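Local coordinates for protein transcriptional regulator ComR (Streptococcus vestibularis F0396, PDB 6HU8) that probably binds DNA as a transcriptional regulator of streptococcal competence, pairing a helix-turn-helix domain with a tetratricopeptide domain in the peptide-sensing RNPP family, at residues Q18-L32 and L49-K61. Sequence-based numbering, arbitrary orientation.
Sequences QQMSREVLCLDGAEL and LDKLSYIAKRLGK
Y54 and R58, one turn apart on helix 49-59, grip the carbonyl end of helix 22-26. L25 O takes two donors: Y54 OH at 2.7 Å, in the carbonyl plane, and R58 NE at 2.9 Å, while R58 NH2 reaches V24 O from above its carbonyl plane. Arginine suits the place because its guanidinium presents two N-H groups along one edge to these successive carbonyls; bends at chi2 and chi3 (-73° and -59°) curl the chain round. L27 CD1 lies over a guanidinium face, 3.4 Å from R58 NE. Tyrosine offers a far hydroxyl and a flat ring, sandwiched with E31 CB over one face in a CH-pi contact and R58 CG against the other. Helix 22-26 is the first helix of the Cro/C1-type helix-turn-helix, helix 34-41 the second; helix 49-59 packs on the first at 108°, with L25 a knob among Y54, I55, R58 and L59. Its branched end fills a hole walled by hydrocarbon, R58 CB included. L32 CD2 packs on I55 CG1 (3.5 Å). The long K51 chain carries NZ to E31 O and Q151. At the C-terminal end of helix 49-59, Q18 NE2 donates to L59 O, and a water bridges Q18 OE1 to R58 O.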
ATOM      1  N   GLN A  18      -7.974 -25.964  25.002  1.00 40.10           N
ATOM      2  CA  GLN A  18      -7.295 -27.013  24.232  1.00 42.58           C
ATOM      3  C   GLN A  18      -5.808 -27.125  24.595  1.00 42.13           C
ATOM      4  O   GLN A  18      -5.056 -27.835  23.919  1.00 41.42           O
ATOM      5  CB  GLN A  18      -7.437 -26.766  22.718  1.00 38.82           C
ATOM      6  CG  GLN A  18      -8.904 -26.662  22.215  1.00 37.25           C
ATOM      7  CD  GLN A  18      -9.009 -26.588  20.705  1.00 39.74           C
ATOM      8  OE1 GLN A  18      -8.094 -27.000  19.984  1.00 43.46           O
ATOM      9  NE2 GLN A  18     -10.128 -26.061  20.208  1.00 36.51           N
ATOM     10  N   GLN A  19      -5.398 -26.406  25.641  1.00 43.87           N
ATOM     11  CA  GLN A  19      -4.007 -26.400  26.112  1.00 46.25           C
ATOM     12  C   GLN A  19      -3.051 -26.105  24.964  1.00 46.26           C
ATOM     13  O   GLN A  19      -2.006 -26.745  24.795  1.00 43.39           O
ATOM     14  CB  GLN A  19      -3.680 -27.726  26.803  1.00 46.64           C
ATOM     15  CG  GLN A  19      -4.597 -27.983  27.998  1.00 51.59           C
ATOM     16  CD  GLN A  19      -4.277 -29.266  28.758  1.00 61.10           C
ATOM     17  OE1 GLN A  19      -3.728 -30.218  28.202  1.00 58.26           O
ATOM     18  NE2 GLN A  19      -4.627 -29.292  30.044  1.00 64.90           N
ATOM     19  N   MET A  20      -3.431 -25.105  24.176  1.00 43.38           N
ATOM     20  CA  MET A  20      -2.697 -24.731  22.979  1.00 40.89           C
ATOM     21  C   MET A  20      -1.970 -23.409  23.216  1.00 43.03           C
ATOM     22  O   MET A  20      -2.590 -22.407  23.581  1.00 39.51           O
ATOM     23  CB  MET A  20      -3.651 -24.615  21.782  1.00 40.80           C
ATOM     24  CG  MET A  20      -2.941 -24.459  20.441  1.00 40.39           C
ATOM     25  SD  MET A  20      -4.012 -24.136  19.000  1.00 44.35           S
ATOM     26  CE  MET A  20      -4.727 -25.764  18.710  1.00 40.82           C
ATOM     27  N   SER A  21      -0.652 -23.405  23.037  1.00 42.81           N
ATOM     28  CA  SER A  21       0.113 -22.175  23.200  1.00 40.50           C
ATOM     29  C   SER A  21      -0.149 -21.262  22.012  1.00 35.68           C
ATOM     30  O   SER A  21      -0.643 -21.712  20.983  1.00 35.16           O
ATOM     31  CB  SER A  21       1.595 -22.472  23.315  1.00 38.48           C
ATOM     32  OG  SER A  21       2.113 -22.743  22.034  1.00 35.17           O
ATOM     33  N   ARG A  22       0.159 -19.976  22.157  1.00 38.37           N
ATOM     34  CA  ARG A  22       0.003 -19.035  21.047  1.00 36.56           C
ATOM     35  C   ARG A  22       0.874 -19.415  19.873  1.00 34.43           C
ATOM     36  O   ARG A  22       0.429 -19.336  18.721  1.00 33.19           O
ATOM     37  CB  ARG A  22       0.327 -17.608  21.486  1.00 36.14           C
ATOM     38  CG  ARG A  22      -0.638 -17.109  22.541  1.00 38.97           C
ATOM     39  CD  ARG A  22      -0.542 -15.621  22.663  1.00 42.47           C
ATOM     40  NE  ARG A  22      -1.598 -15.076  23.507  1.00 45.54           N
ATOM     41  CZ  ARG A  22      -1.466 -14.806  24.799  1.00 44.92           C
ATOM     42  NH1 ARG A  22      -0.309 -15.033  25.416  1.00 42.23           N
ATOM     43  NH2 ARG A  22      -2.496 -14.302  25.471  1.00 39.39           N
ATOM     44  N   GLU A  23       2.122 -19.819  20.140  1.00 31.22           N
ATOM     45  CA  GLU A  23       3.025 -20.171  19.042  1.00 33.74           C
ATOM     46  C   GLU A  23       2.469 -21.369  18.266  1.00 32.72           C
ATOM     47  O   GLU A  23       2.584 -21.417  17.040  1.00 33.63           O
ATOM     48  CB  GLU A  23       4.454 -20.481  19.549  1.00 30.85           C
ATOM     49  CG  GLU A  23       5.294 -19.240  19.858  1.00 30.63           C
ATOM     50  CD  GLU A  23       4.872 -18.529  21.136  1.00 33.52           C
ATOM     51  OE1 GLU A  23       4.191 -19.168  21.967  1.00 35.65           O
ATOM     52  OE2 GLU A  23       5.223 -17.328  21.315  1.00 34.08           O
ATOM     53  N   VAL A  24       1.880 -22.332  18.976  1.00 34.46           N
ATOM     54  CA  VAL A  24       1.284 -23.499  18.306  1.00 33.36           C
ATOM     55  C   VAL A  24       0.113 -23.065  17.417  1.00 34.64           C
ATOM     56  O   VAL A  24       0.021 -23.460  16.251  1.00 33.62           O
ATOM     57  CB  VAL A  24       0.806 -24.555  19.312  1.00 37.85           C
ATOM     58  CG1 VAL A  24      -0.096 -25.603  18.633  1.00 37.73           C
ATOM     59  CG2 VAL A  24       2.015 -25.242  19.982  1.00 39.57           C
ATOM     60  N   LEU A  25      -0.771 -22.238  17.954  1.00 35.10           N
ATOM     61  CA  LEU A  25      -1.911 -21.774  17.150  1.00 31.51           C
ATOM     62  C   LEU A  25      -1.401 -21.054  15.889  1.00 35.25           C
ATOM     63  O   LEU A  25      -1.876 -21.310  14.769  1.00 31.77           O
ATOM     64  CB  LEU A  25      -2.830 -20.869  17.982  1.00 32.21           C
ATOM     65  CG  LEU A  25      -4.230 -20.639  17.369  1.00 35.05           C
ATOM     66  CD1 LEU A  25      -5.277 -20.423  18.463  1.00 36.80           C
ATOM     67  CD2 LEU A  25      -4.233 -19.476  16.406  1.00 36.55           C
ATOM     68  N   CYS A  26      -0.396 -20.190  16.047  1.00 30.80           N
ATOM     69  CA  CYS A  26       0.011 -19.335  14.941  1.00 30.60           C
ATOM     70  C   CYS A  26       0.890 -20.023  13.892  1.00 33.56           C
ATOM     71  O   CYS A  26       1.117 -19.460  12.811  1.00 31.08           O
ATOM     72  CB  CYS A  26       0.728 -18.093  15.470  1.00 31.38           C
ATOM     73  SG  CYS A  26      -0.383 -16.978  16.382  1.00 36.46           S
ATOM     74  N   LEU A  27       1.359 -21.231  14.194  1.00 32.43           N
ATOM     75  CA  LEU A  27       2.221 -21.996  13.273  1.00 34.21           C
ATOM     76  C   LEU A  27       3.344 -21.124  12.728  1.00 35.63           C
ATOM     77  O   LEU A  27       4.076 -20.528  13.518  1.00 36.21           O
ATOM     78  CB  LEU A  27       1.397 -22.610  12.132  1.00 36.96           C
ATOM     79  CG  LEU A  27       0.341 -23.611  12.647  1.00 38.72           C
ATOM     80  CD1 LEU A  27      -0.571 -24.105  11.510  1.00 40.88           C
ATOM     81  CD2 LEU A  27       0.971 -24.793  13.373  1.00 39.70           C
ATOM     82  N   ASP A  28       3.474 -21.020  11.400  1.00 37.34           N
ATOM     83  CA  ASP A  28       4.610 -20.305  10.815  1.00 35.56           C
ATOM     84  C   ASP A  28       4.392 -18.798  10.728  1.00 36.71           C
ATOM     85  O   ASP A  28       5.207 -18.100  10.147  1.00 34.98           O
ATOM     86  CB  ASP A  28       4.943 -20.835   9.412  1.00 36.51           C
ATOM     87  CG  ASP A  28       3.791 -20.637   8.404  1.00 46.04           C
ATOM     88  OD1 ASP A  28       2.777 -19.959   8.715  1.00 41.63           O
ATOM     89  OD2 ASP A  28       3.905 -21.171   7.284  1.00 43.76           O
ATOM     90  N   GLY A  29       3.291 -18.304  11.290  1.00 38.10           N
ATOM     91  CA  GLY A  29       2.989 -16.876  11.274  1.00 35.99           C
ATOM     92  C   GLY A  29       2.500 -16.269   9.955  1.00 37.68           C
ATOM     93  O   GLY A  29       2.235 -15.057   9.877  1.00 35.66           O
ATOM     94  N   ALA A  30       2.373 -17.079   8.910  1.00 37.16           N
ATOM     95  CA  ALA A  30       1.988 -16.513   7.617  1.00 39.37           C
ATOM     96  C   ALA A  30       0.572 -15.951   7.624  1.00 37.52           C
ATOM     97  O   ALA A  30       0.274 -15.044   6.839  1.00 36.57           O
ATOM     98  CB  ALA A  30       2.130 -17.547   6.500  1.00 42.01           C
ATOM     99  N   GLU A  31      -0.301 -16.471   8.491  1.00 35.38           N
ATOM    100  CA  GLU A  31      -1.700 -16.035   8.480  1.00 39.63           C
ATOM    101  C   GLU A  31      -2.065 -15.265   9.734  1.00 37.04           C
ATOM    102  O   GLU A  31      -2.925 -14.379   9.713  1.00 35.96           O
ATOM    103  CB  GLU A  31      -2.625 -17.243   8.299  1.00 33.81           C
ATOM    104  CG  GLU A  31      -2.497 -17.810   6.884  1.00 43.03           C
ATOM    105  CD  GLU A  31      -3.344 -19.039   6.628  1.00 52.50           C
ATOM    106  OE1 GLU A  31      -2.969 -20.131   7.109  1.00 58.02           O
ATOM    107  OE2 GLU A  31      -4.379 -18.915   5.940  1.00 56.96           O
ATOM    108  N   LEU A  32      -1.401 -15.615  10.829  1.00 34.44           N
ATOM    109  CA  LEU A  32      -1.589 -14.949  12.108  1.00 33.34           C
ATOM    110  C   LEU A  32      -0.280 -14.975  12.888  1.00 37.16           C
ATOM    111  O   LEU A  32       0.348 -16.031  13.008  1.00 34.75           O
ATOM    112  CB  LEU A  32      -2.682 -15.634  12.923  1.00 32.30           C
ATOM    113  CG  LEU A  32      -3.049 -14.911  14.212  1.00 33.54           C
ATOM    114  CD1 LEU A  32      -3.823 -13.651  13.855  1.00 34.98           C
ATOM    115  CD2 LEU A  32      -3.873 -15.819  15.106  1.00 32.94           C
ATOM    116  N   LEU A  49     -11.870 -11.039   8.906  1.00 36.80           N
ATOM    117  CA  LEU A  49     -12.456 -12.301   8.500  1.00 40.90           C
ATOM    118  C   LEU A  49     -11.375 -13.327   8.193  1.00 40.57           C
ATOM    119  O   LEU A  49     -11.504 -14.492   8.560  1.00 39.24           O
ATOM    120  CB  LEU A  49     -13.356 -12.105   7.282  1.00 44.89           C
ATOM    121  CG  LEU A  49     -14.044 -13.363   6.749  1.00 49.64           C
ATOM    122  CD1 LEU A  49     -14.732 -14.101   7.877  1.00 50.42           C
ATOM    123  CD2 LEU A  49     -15.047 -13.014   5.652  1.00 47.68           C
ATOM    124  N   ASP A  50     -10.317 -12.890   7.518  1.00 39.33           N
ATOM    125  CA  ASP A  50      -9.202 -13.778   7.196  1.00 44.01           C
ATOM    126  C   ASP A  50      -8.560 -14.334   8.454  1.00 39.51           C
ATOM    127  O   ASP A  50      -8.323 -15.531   8.555  1.00 38.71           O
ATOM    128  CB  ASP A  50      -8.133 -13.060   6.371  1.00 46.25           C
ATOM    129  CG  ASP A  50      -8.605 -12.706   4.972  1.00 53.29           C
ATOM    130  OD1 ASP A  50      -9.494 -13.411   4.441  1.00 53.62           O
ATOM    131  OD2 ASP A  50      -8.078 -11.719   4.414  1.00 60.78           O
ATOM    132  N   LYS A  51      -8.262 -13.467   9.410  1.00 36.12           N
ATOM    133  CA  LYS A  51      -7.611 -13.943  10.617  1.00 36.54           C
ATOM    134  C   LYS A  51      -8.574 -14.762  11.509  1.00 39.38           C
ATOM    135  O   LYS A  51      -8.173 -15.779  12.086  1.00 37.57           O
ATOM    136  CB  LYS A  51      -6.979 -12.764  11.367  1.00 36.10           C
ATOM    137  CG  LYS A  51      -5.939 -12.048  10.486  1.00 41.68           C
ATOM    138  CD  LYS A  51      -4.808 -11.392  11.254  1.00 47.01           C
ATOM    139  CE  LYS A  51      -3.854 -10.650  10.293  1.00 39.06           C
ATOM    140  NZ  LYS A  51      -3.309 -11.504   9.196  1.00 41.20           N
ATOM    141  N   LEU A  52      -9.841 -14.365  11.604  1.00 36.54           N
ATOM    142  CA  LEU A  52     -10.778 -15.170  12.385  1.00 32.49           C
ATOM    143  C   LEU A  52     -11.000 -16.544  11.730  1.00 35.79           C
ATOM    144  O   LEU A  52     -11.105 -17.562  12.416  1.00 35.73           O
ATOM    145  CB  LEU A  52     -12.121 -14.451  12.552  1.00 35.40           C
ATOM    146  CG  LEU A  52     -13.072 -15.134  13.539  1.00 35.18           C
ATOM    147  CD1 LEU A  52     -12.511 -15.189  14.949  1.00 35.88           C
ATOM    148  CD2 LEU A  52     -14.440 -14.449  13.570  1.00 41.91           C
ATOM    149  N   SER A  53     -11.064 -16.565  10.400  1.00 34.92           N
ATOM    150  CA  SER A  53     -11.204 -17.816   9.652  1.00 35.96           C
ATOM    151  C   SER A  53     -10.043 -18.782   9.956  1.00 38.97           C
ATOM    152  O   SER A  53     -10.237 -19.989  10.100  1.00 38.89           O
ATOM    153  CB  SER A  53     -11.273 -17.517   8.152  1.00 40.09           C
ATOM    154  OG  SER A  53     -11.357 -18.713   7.409  1.00 49.55           O
ATOM    155  N   TYR A  54      -8.835 -18.239  10.060  1.00 36.04           N
ATOM    156  CA  TYR A  54      -7.664 -19.058  10.359  1.00 34.46           C
ATOM    157  C   TYR A  54      -7.751 -19.601  11.788  1.00 32.88           C
ATOM    158  O   TYR A  54      -7.533 -20.796  12.034  1.00 34.25           O
ATOM    159  CB  TYR A  54      -6.375 -18.242  10.150  1.00 33.70           C
ATOM    160  CG  TYR A  54      -5.127 -18.946  10.677  1.00 34.11           C
ATOM    161  CD1 TYR A  54      -4.487 -19.916   9.917  1.00 37.68           C
ATOM    162  CD2 TYR A  54      -4.617 -18.654  11.938  1.00 34.58           C
ATOM    163  CE1 TYR A  54      -3.361 -20.582  10.396  1.00 39.42           C
ATOM    164  CE2 TYR A  54      -3.465 -19.328  12.442  1.00 30.97           C
ATOM    165  CZ  TYR A  54      -2.873 -20.287  11.655  1.00 33.73           C
ATOM    166  OH  TYR A  54      -1.770 -20.947  12.087  1.00 36.93           O
ATOM    167  N   ILE A  55      -8.073 -18.710  12.725  1.00 29.76           N
ATOM    168  CA  ILE A  55      -8.136 -19.045  14.141  1.00 32.01           C
ATOM    169  C   ILE A  55      -9.171 -20.135  14.367  1.00 35.25           C
ATOM    170  O   ILE A  55      -8.928 -21.098  15.116  1.00 33.72           O
ATOM    171  CB  ILE A  55      -8.471 -17.800  15.009  1.00 31.88           C
ATOM    172  CG1 ILE A  55      -7.264 -16.847  15.055  1.00 35.14           C
ATOM    173  CG2 ILE A  55      -8.890 -18.204  16.422  1.00 30.48           C
ATOM    174  CD1 ILE A  55      -7.558 -15.502  15.720  1.00 31.85           C
ATOM    175  N   ALA A  56     -10.317 -20.000  13.702  1.00 32.53           N
ATOM    176  CA  ALA A  56     -11.370 -20.996  13.853  1.00 34.77           C
ATOM    177  C   ALA A  56     -10.923 -22.337  13.273  1.00 31.14           C
ATOM    178  O   ALA A  56     -11.195 -23.381  13.855  1.00 36.98           O
ATOM    179  CB  ALA A  56     -12.670 -20.517  13.200  1.00 33.58           C
ATOM    180  N   LYS A  57     -10.228 -22.315  12.138  1.00 33.53           N
ATOM    181  CA  LYS A  57      -9.710 -23.564  11.588  1.00 35.99           C
ATOM    182  C   LYS A  57      -8.732 -24.243  12.567  1.00 36.59           C
ATOM    183  O   LYS A  57      -8.780 -25.450  12.754  1.00 35.87           O
ATOM    184  CB  LYS A  57      -9.029 -23.329  10.242  1.00 40.11           C
ATOM    185  CG  LYS A  57      -8.701 -24.619   9.505  1.00 43.19           C
ATOM    186  CD  LYS A  57      -7.810 -24.386   8.307  1.00 52.34           C
ATOM    187  CE  LYS A  57      -7.489 -25.701   7.598  1.00 60.20           C
ATOM    188  NZ  LYS A  57      -7.190 -25.493   6.146  1.00 65.12           N
ATOM    189  N   ARG A  58      -7.862 -23.463  13.201  1.00 34.84           N
ATOM    190  CA  ARG A  58      -6.850 -24.032  14.104  1.00 33.71           C
ATOM    191  C   ARG A  58      -7.495 -24.629  15.354  1.00 38.16           C
ATOM    192  O   ARG A  58      -6.981 -25.588  15.930  1.00 39.19           O
ATOM    193  CB  ARG A  58      -5.828 -22.965  14.498  1.00 31.19           C
ATOM    194  CG  ARG A  58      -4.969 -22.430  13.355  1.00 32.60           C
ATOM    195  CD  ARG A  58      -3.911 -23.422  12.856  1.00 35.08           C
ATOM    196  NE  ARG A  58      -2.987 -23.832  13.920  1.00 34.42           N
ATOM    197  CZ  ARG A  58      -2.743 -25.097  14.255  1.00 38.02           C
ATOM    198  NH1 ARG A  58      -3.335 -26.086  13.600  1.00 36.41           N
ATOM    199  NH2 ARG A  58      -1.894 -25.377  15.245  1.00 38.98           N
ATOM    200  N   LEU A  59      -8.627 -24.062  15.774  1.00 38.24           N
ATOM    201  CA  LEU A  59      -9.332 -24.542  16.971  1.00 37.36           C
ATOM    202  C   LEU A  59     -10.431 -25.562  16.674  1.00 37.24           C
ATOM    203  O   LEU A  59     -11.084 -26.038  17.593  1.00 37.55           O
ATOM    204  CB  LEU A  59      -9.941 -23.366  17.736  1.00 34.76           C
ATOM    205  CG  LEU A  59      -8.936 -22.372  18.326  1.00 36.58           C
ATOM    206  CD1 LEU A  59      -9.657 -21.174  18.928  1.00 31.43           C
ATOM    207  CD2 LEU A  59      -7.954 -23.038  19.339  1.00 35.22           C
ATOM    208  N   GLY A  60     -10.635 -25.884  15.399  1.00 38.83           N
ATOM    209  CA  GLY A  60     -11.611 -26.887  15.007  1.00 42.59           C
ATOM    210  C   GLY A  60     -13.042 -26.420  15.235  1.00 39.75           C
ATOM    211  O   GLY A  60     -13.934 -27.229  15.471  1.00 37.67           O
ATOM    212  N   LYS A  61     -13.241 -25.105  15.179  1.00 37.21           N
ATOM    213  CA  LYS A  61     -14.550 -24.480  15.402  1.00 36.78           C
ATOM    214  C   LYS A  61     -15.071 -23.821  14.134  1.00 39.99           C
ATOM    215  O   LYS A  61     -14.318 -23.611  13.172  1.00 37.81           O
ATOM    216  CB  LYS A  61     -14.450 -23.438  16.518  1.00 36.43           C
ATOM    217  CG  LYS A  61     -14.004 -24.018  17.839  1.00 41.62           C
ATOM    218  CD  LYS A  61     -15.081 -24.946  18.386  1.00 40.50           C
ATOM    219  CE  LYS A  61     -14.821 -25.347  19.812  1.00 41.58           C
ATOM    220  NZ  LYS A  61     -15.930 -26.207  20.294  1.00 49.81           N
TER
HETATM  221  O   HOH W   1      -7.956 -27.632  17.423  1.00 47.62           O